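Local coordinates for protein streptokinase domain B (Streptococcus dysgalactiae subsp. equisimilis, PDB 1QQR) that is a domain of streptokinase, a non-proteolytic plasminogen activator that works by forming a complex with plasminogen or plasmin, at residues T37-G41 with V95-E99; A5-E11 with N115-I120. One frame throughout, in Å; residues are numbered along the deposited sequence.

Contact 1: residues T37-G41 with V95-E99; sequences TLAIG and VKNRE
The chain of 37-41 leaves its strand and passes over the loop 95-99 nearly at right angles, the two runs pointing 81° apart, with the CA atoms of Ile-40 and Val-95 4.9 Å from each other. Here, at one end of a beta-grasp domain, the end of strand 33-38 and the turn after it pack on the loop following strand 92-94, next to the small two-stranded antiparallel sheet of strands 43-45 and 92-94. One backbone bond joins the segments: Gly-41 N donates to Val-95 O over 2.8 Å, lying in the carbonyl plane on a lone pair. Gly-41 does so with a positive phi of 94°, a conformation that glycine adopts easily. A further backbone bond, Val-95 with Asp-42, lies just beyond the small sheet.

Val-95 turns its isopropyl group toward this turn. Its CB lies 3.6 Å from Ala-39 O, while CG2, set beside the backbone N, reaches Leu-38 CD1 at 4.1 Å; Val-8 of strand 8-18 packs on Val-95 and Ile-40, and Val-10 on Leu-38. Ile-40 takes the other direction along the loop. With CG1 anti to its own carbonyl carbon, that methylene rests 3.6 Å from Asn-97 CA and equally close to Lys-96 O, and CG2 slides past the amide of Asn-97. The loop is itself braced from within. Arg-98, whose NH1 and NH2 also form salt bridges with Asp-77 and Asp-118, bends back so that NE (3.1 Å) and NH2 (3.2 Å) both donate to the single atom Lys-96 O, which sits almost in the guanidinium plane.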
ATOM      1  N   THR A  37       6.184  -1.906  11.600  1.00 38.28           N
ATOM      2  CA  THR A  37       7.611  -1.837  11.397  1.00 40.95           C
ATOM      3  C   THR A  37       8.061  -3.281  11.373  1.00 41.22           C
ATOM      4  O   THR A  37       7.841  -4.021  12.321  1.00 47.77           O
ATOM      5  CB  THR A  37       8.264  -1.085  12.545  1.00 46.36           C
ATOM      6  OG1 THR A  37       7.621   0.187  12.665  1.00 44.10           O
ATOM      7  CG2 THR A  37       9.751  -0.865  12.274  1.00 37.40           C
ATOM      8  N   LEU A  38       8.665  -3.689  10.271  1.00 40.98           N
ATOM      9  CA  LEU A  38       9.096  -5.067  10.117  1.00 42.88           C
ATOM     10  C   LEU A  38      10.575  -5.129   9.840  1.00 43.84           C
ATOM     11  O   LEU A  38      11.244  -4.106   9.743  1.00 50.29           O
ATOM     12  CB  LEU A  38       8.352  -5.716   8.946  1.00 44.40           C
ATOM     13  CG  LEU A  38       6.840  -5.827   9.127  1.00 48.24           C
ATOM     14  CD1 LEU A  38       6.225  -6.471   7.884  1.00 44.79           C
ATOM     15  CD2 LEU A  38       6.545  -6.657  10.369  1.00 41.77           C
ATOM     16  N   ALA A  39      11.081  -6.343   9.696  1.00 44.14           N
ATOM     17  CA  ALA A  39      12.491  -6.540   9.409  1.00 43.04           C
ATOM     18  C   ALA A  39      12.617  -7.101   8.002  1.00 40.78           C
ATOM     19  O   ALA A  39      11.661  -7.663   7.459  1.00 46.39           O
ATOM     20  CB  ALA A  39      13.102  -7.520  10.426  1.00 37.73           C
ATOM     21  N   ILE A  40      13.791  -6.928   7.413  1.00 40.19           N
ATOM     22  CA  ILE A  40      14.082  -7.449   6.088  1.00 43.63           C
ATOM     23  C   ILE A  40      13.711  -8.939   6.128  1.00 46.11           C
ATOM     24  O   ILE A  40      14.061  -9.641   7.084  1.00 49.81           O
ATOM     25  CB  ILE A  40      15.602  -7.288   5.764  1.00 41.67           C
ATOM     26  CG1 ILE A  40      15.862  -5.953   5.061  1.00 46.81           C
ATOM     27  CG2 ILE A  40      16.087  -8.439   4.904  1.00 50.96           C
ATOM     28  CD1 ILE A  40      15.616  -4.742   5.930  1.00 42.06           C
ATOM     29  N   GLY A  41      12.994  -9.418   5.115  1.00 42.51           N
ATOM     30  CA  GLY A  41      12.602 -10.820   5.105  1.00 39.32           C
ATOM     31  C   GLY A  41      11.222 -11.115   5.681  1.00 38.77           C
ATOM     32  O   GLY A  41      10.634 -12.151   5.390  1.00 43.63           O
ATOM     33  N   VAL A  95       9.689  -8.269   2.787  1.00 38.91           N
ATOM     34  CA  VAL A  95      10.348  -6.975   2.887  1.00 35.15           C
ATOM     35  C   VAL A  95      11.741  -7.071   2.312  1.00 40.07           C
ATOM     36  O   VAL A  95      12.631  -7.689   2.894  1.00 41.69           O
ATOM     37  CB  VAL A  95      10.413  -6.499   4.325  1.00 37.66           C
ATOM     38  CG1 VAL A  95      11.155  -5.181   4.397  1.00 42.77           C
ATOM     39  CG2 VAL A  95       9.004  -6.349   4.866  1.00 31.05           C
ATOM     40  N   LYS A  96      11.886  -6.463   1.141  1.00 38.61           N
ATOM     41  CA  LYS A  96      13.114  -6.412   0.355  1.00 42.47           C
ATOM     42  C   LYS A  96      14.354  -5.944   1.139  1.00 45.32           C
ATOM     43  O   LYS A  96      14.285  -5.008   1.939  1.00 37.65           O
ATOM     44  CB  LYS A  96      12.844  -5.496  -0.837  1.00 46.11           C
ATOM     45  CG  LYS A  96      13.919  -5.350  -1.861  1.00 44.21           C
ATOM     46  CD  LYS A  96      13.418  -4.376  -2.924  1.00 55.44           C
ATOM     47  CE  LYS A  96      14.489  -3.985  -3.937  1.00 66.10           C
ATOM     48  NZ  LYS A  96      14.586  -4.935  -5.098  1.00 76.29           N
ATOM     49  N   ASN A  97      15.482  -6.618   0.904  1.00 44.78           N
ATOM     50  CA  ASN A  97      16.754  -6.295   1.558  1.00 45.47           C
ATOM     51  C   ASN A  97      17.254  -4.969   1.018  1.00 42.77           C
ATOM     52  O   ASN A  97      17.084  -4.656  -0.164  1.00 41.92           O
ATOM     53  CB  ASN A  97      17.806  -7.375   1.264  1.00 44.39           C
ATOM     54  CG  ASN A  97      18.941  -7.385   2.275  1.00 50.74           C
ATOM     55  OD1 ASN A  97      18.984  -6.578   3.210  1.00 48.11           O
ATOM     56  ND2 ASN A  97      19.866  -8.315   2.096  1.00 54.99           N
ATOM     57  N   ARG A  98      17.873  -4.181   1.880  1.00 40.72           N
ATOM     58  CA  ARG A  98      18.367  -2.897   1.433  1.00 41.72           C
ATOM     59  C   ARG A  98      19.407  -2.282   2.348  1.00 39.26           C
ATOM     60  O   ARG A  98      19.569  -2.647   3.525  1.00 37.09           O
ATOM     61  CB  ARG A  98      17.198  -1.902   1.274  1.00 36.59           C
ATOM     62  CG  ARG A  98      16.657  -1.390   2.619  1.00 42.42           C
ATOM     63  CD  ARG A  98      15.241  -0.838   2.507  1.00 45.98           C
ATOM     64  NE  ARG A  98      14.243  -1.878   2.242  1.00 38.52           N
ATOM     65  CZ  ARG A  98      12.963  -1.641   1.946  1.00 43.00           C
ATOM     66  NH1 ARG A  98      12.513  -0.393   1.860  1.00 29.86           N
ATOM     67  NH2 ARG A  98      12.113  -2.655   1.781  1.00 33.61           N
ATOM     68  N   GLU A  99      20.083  -1.303   1.767  1.00 40.82           N
ATOM     69  CA  GLU A  99      21.106  -0.519   2.428  1.00 46.79           C
ATOM     70  C   GLU A  99      20.381   0.375   3.432  1.00 42.61           C
ATOM     71  O   GLU A  99      19.298   0.868   3.143  1.00 46.87           O
ATOM     72  CB  GLU A  99      21.814   0.323   1.373  1.00 45.00           C
ATOM     73  CG  GLU A  99      23.234   0.648   1.713  1.00 66.64           C
ATOM     74  CD  GLU A  99      24.100  -0.583   1.791  1.00 60.89           C
ATOM     75  OE1 GLU A  99      24.255  -1.260   0.755  1.00 63.23           O
ATOM     76  OE2 GLU A  99      24.619  -0.865   2.889  1.00 66.71           O
TER

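Contact 2: residues A5-E11 with N115-I120; sequences AKSVDVE and NNTDLI
Asp-9 and Glu-11 each bond through both N and O to strand 116-120, giving the staggered ladder of a parallel pair. Asp-9 N donates to Asn-116 O and receives Asp-118 N on its own carbonyl, both at 2.9 Å. Glu-11 N then meets Asp-118 O at 2.7 Å, nearly end-on to the carbonyl, and Ile-120 N closes on Glu-11 O at the same length. Strands 8-18 and 111-128, the first and last of the domain, pair in parallel as in the beta-grasp fold. Before the first of these bonds, a water donates to Ser-7 O and accepts from Asn-116 N.

Val-8 and Val-10 each reach diagonally to the side chain beyond their partner, Asp-118 and Ile-120. Val-8 CG1, anti to the backbone N, lies 3.7 Å from Asp-118 CG, against a buried carboxylate whose OD2 is bonded to Tyr-93 OH. Further along, Val-10 CG1 touches Ile-120 CD1 at 3.5 Å, and Ile-44 covers both. The face of Asp-9, Glu-11, Thr-117 and Leu-119 is less buried: Thr-117 CG2 touches both Asp-9 CB (4.0 Å) and Glu-11 OE2 (3.9 Å), while Asp-9 OD1 turns to Thr-37 OG1. Backbone bonds therefore hold the strands together, whereas the carboxylates of Asp-9 and Asp-118 find their polar partners elsewhere; the charge of Asp-118 is probably stabilised in its buried setting by a nearby arginine.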
ATOM      1  N   ALA A   5      19.594  -2.383   6.125  1.00 55.32           N
ATOM      2  CA  ALA A   5      18.626  -1.614   6.893  1.00 47.86           C
ATOM      3  C   ALA A   5      18.282  -2.420   8.144  1.00 47.39           C
ATOM      4  O   ALA A   5      18.187  -3.640   8.096  1.00 48.80           O
ATOM      5  CB  ALA A   5      17.386  -1.370   6.058  1.00 49.66           C
ATOM      6  N   LYS A   6      18.088  -1.741   9.260  1.00 42.29           N
ATOM      7  CA  LYS A   6      17.784  -2.414  10.508  1.00 50.62           C
ATOM      8  C   LYS A   6      16.281  -2.564  10.733  1.00 56.63           C
ATOM      9  O   LYS A   6      15.833  -3.322  11.605  1.00 52.58           O
ATOM     10  CB  LYS A   6      18.405  -1.609  11.654  1.00 57.94           C
ATOM     11  CG  LYS A   6      19.897  -1.318  11.419  1.00 66.91           C
ATOM     12  CD  LYS A   6      20.426  -0.166  12.260  1.00 69.75           C
ATOM     13  CE  LYS A   6      21.826   0.229  11.795  1.00 74.14           C
ATOM     14  NZ  LYS A   6      22.339   1.459  12.473  1.00 67.43           N
ATOM     15  N   SER A   7      15.503  -1.855   9.924  1.00 51.58           N
ATOM     16  CA  SER A   7      14.065  -1.858  10.081  1.00 46.63           C
ATOM     17  C   SER A   7      13.423  -1.263   8.845  1.00 47.71           C
ATOM     18  O   SER A   7      14.046  -0.486   8.125  1.00 47.12           O
ATOM     19  CB  SER A   7      13.716  -0.967  11.266  1.00 44.71           C
ATOM     20  OG  SER A   7      12.804  -1.583  12.131  1.00 57.19           O
ATOM     21  N   VAL A   8      12.175  -1.622   8.591  1.00 42.31           N
ATOM     22  CA  VAL A   8      11.468  -1.025   7.475  1.00 37.62           C
ATOM     23  C   VAL A   8      10.060  -0.674   7.931  1.00 39.92           C
ATOM     24  O   VAL A   8       9.286  -1.559   8.303  1.00 45.19           O
ATOM     25  CB  VAL A   8      11.430  -1.956   6.262  1.00 29.53           C
ATOM     26  CG1 VAL A   8      10.519  -1.386   5.185  1.00 28.67           C
ATOM     27  CG2 VAL A   8      12.815  -2.086   5.702  1.00 22.60           C
ATOM     28  N   ASP A   9       9.744   0.617   7.969  1.00 35.52           N
ATOM     29  CA  ASP A   9       8.385   1.026   8.360  1.00 35.88           C
ATOM     30  C   ASP A   9       7.546   0.771   7.120  1.00 37.13           C
ATOM     31  O   ASP A   9       7.838   1.321   6.051  1.00 33.45           O
ATOM     32  CB  ASP A   9       8.278   2.525   8.671  1.00 38.53           C
ATOM     33  CG  ASP A   9       8.942   2.910   9.969  1.00 37.28           C
ATOM     34  OD1 ASP A   9       9.035   2.052  10.865  1.00 43.42           O
ATOM     35  OD2 ASP A   9       9.348   4.086  10.088  1.00 47.44           O
ATOM     36  N   VAL A  10       6.527  -0.068   7.247  1.00 32.87           N
ATOM     37  CA  VAL A  10       5.678  -0.357   6.105  1.00 33.68           C
ATOM     38  C   VAL A  10       4.446   0.533   6.146  1.00 32.15           C
ATOM     39  O   VAL A  10       3.578   0.380   7.015  1.00 29.49           O
ATOM     40  CB  VAL A  10       5.233  -1.842   6.081  1.00 37.36           C
ATOM     41  CG1 VAL A  10       4.389  -2.123   4.842  1.00 38.14           C
ATOM     42  CG2 VAL A  10       6.440  -2.746   6.099  1.00 32.51           C
ATOM     43  N   GLU A  11       4.395   1.483   5.219  1.00 27.61           N
ATOM     44  CA  GLU A  11       3.258   2.372   5.120  1.00 31.71           C
ATOM     45  C   GLU A  11       2.294   1.879   4.040  1.00 33.92           C
ATOM     46  O   GLU A  11       2.683   1.221   3.062  1.00 27.91           O
ATOM     47  CB  GLU A  11       3.714   3.797   4.832  1.00 33.61           C
ATOM     48  CG  GLU A  11       4.211   4.509   6.076  1.00 47.28           C
ATOM     49  CD  GLU A  11       4.942   5.806   5.764  1.00 56.00           C
ATOM     50  OE1 GLU A  11       4.442   6.608   4.951  1.00 59.11           O
ATOM     51  OE2 GLU A  11       6.021   6.031   6.346  1.00 65.36           O
ATOM     52  N   ASN A 115      15.065   6.081   9.372  1.00 35.40           N
ATOM     53  CA  ASN A 115      14.280   4.890   9.085  1.00 38.41           C
ATOM     54  C   ASN A 115      13.998   4.635   7.616  1.00 37.60           C
ATOM     55  O   ASN A 115      13.730   5.551   6.842  1.00 37.55           O
ATOM     56  CB  ASN A 115      12.981   4.941   9.886  1.00 46.05           C
ATOM     57  CG  ASN A 115      13.232   4.776  11.384  1.00 58.94           C
ATOM     58  OD1 ASN A 115      12.878   5.638  12.193  1.00 62.90           O
ATOM     59  ND2 ASN A 115      13.862   3.662  11.755  1.00 64.16           N
ATOM     60  N   ASN A 116      14.115   3.374   7.231  1.00 38.07           N
ATOM     61  CA  ASN A 116      13.834   2.962   5.869  1.00 38.18           C
ATOM     62  C   ASN A 116      12.322   2.769   5.835  1.00 37.04           C
ATOM     63  O   ASN A 116      11.699   2.487   6.868  1.00 37.15           O
ATOM     64  CB  ASN A 116      14.546   1.645   5.563  1.00 37.12           C
ATOM     65  CG  ASN A 116      16.006   1.843   5.190  1.00 35.79           C
ATOM     66  OD1 ASN A 116      16.347   1.968   4.009  1.00 37.42           O
ATOM     67  ND2 ASN A 116      16.870   1.894   6.196  1.00 28.18           N
ATOM     68  N   THR A 117      11.724   2.930   4.667  1.00 30.07           N
ATOM     69  CA  THR A 117      10.280   2.771   4.575  1.00 35.05           C
ATOM     70  C   THR A 117       9.904   2.076   3.287  1.00 34.50           C
ATOM     71  O   THR A 117      10.613   2.183   2.291  1.00 31.13           O
ATOM     72  CB  THR A 117       9.527   4.149   4.558  1.00 34.29           C
ATOM     73  OG1 THR A 117      10.008   4.920   3.456  1.00 42.48           O
ATOM     74  CG2 THR A 117       9.762   4.954   5.825  1.00 39.27           C
ATOM     75  N   ASP A 118       8.784   1.359   3.344  1.00 33.78           N
ATOM     76  CA  ASP A 118       8.187   0.702   2.184  1.00 33.28           C
ATOM     77  C   ASP A 118       6.816   1.372   2.090  1.00 34.65           C
ATOM     78  O   ASP A 118       6.128   1.547   3.098  1.00 36.51           O
ATOM     79  CB  ASP A 118       7.942  -0.791   2.416  1.00 27.15           C
ATOM     80  CG  ASP A 118       9.013  -1.673   1.803  1.00 32.94           C
ATOM     81  OD1 ASP A 118       9.831  -1.174   0.989  1.00 28.17           O
ATOM     82  OD2 ASP A 118       9.019  -2.886   2.130  1.00 36.78           O
ATOM     83  N   LEU A 119       6.429   1.782   0.897  1.00 29.33           N
ATOM     84  CA  LEU A 119       5.114   2.363   0.740  1.00 33.68           C
ATOM     85  C   LEU A 119       4.368   1.387  -0.132  1.00 32.63           C
ATOM     86  O   LEU A 119       4.713   1.220  -1.312  1.00 28.25           O
ATOM     87  CB  LEU A 119       5.140   3.730   0.036  1.00 26.54           C
ATOM     88  CG  LEU A 119       3.729   4.217  -0.349  1.00 31.35           C
ATOM     89  CD1 LEU A 119       2.863   4.342   0.895  1.00 26.74           C
ATOM     90  CD2 LEU A 119       3.788   5.555  -1.068  1.00 29.42           C
ATOM     91  N   ILE A 120       3.385   0.715   0.457  1.00 26.01           N
ATOM     92  CA  ILE A 120       2.564  -0.207  -0.301  1.00 26.79           C
ATOM     93  C   ILE A 120       1.318   0.557  -0.767  1.00 27.30           C
ATOM     94  O   ILE A 120       0.554   1.087   0.042  1.00 27.46           O
ATOM     95  CB  ILE A 120       2.090  -1.386   0.551  1.00 31.07           C
ATOM     96  CG1 ILE A 120       3.290  -2.209   1.029  1.00 30.12           C
ATOM     97  CG2 ILE A 120       1.100  -2.240  -0.265  1.00 26.51           C
ATOM     98  CD1 ILE A 120       2.897  -3.400   1.904  1.00 22.70           C
TER
HETATM   99  O   HOH W   1      15.907   1.784   9.076  1.00 49.86           O

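The two contacts have centres about 7 Å apart, on the same side of the chain's centre, and they meet directly. Along the sequence contact 1 is nested inside the loop closed by contact 2, whose segments come from near both ends of the domain. Strand 8-18 is shared ground: it pairs in parallel with 111-128 in contact 2 and antiparallel with 33-38, the strand that runs into contact 1. The salt bridge of Arg-98 NH2 with Asp-118 OD1 connects loop 95-99 to contact 2, and Arg-98 O probably accepts a hydrogen bond from Ala-5 N. The loop following the small sheet is thus tied to the mixed sheet, joining sequence-distant parts of the beta-grasp domain.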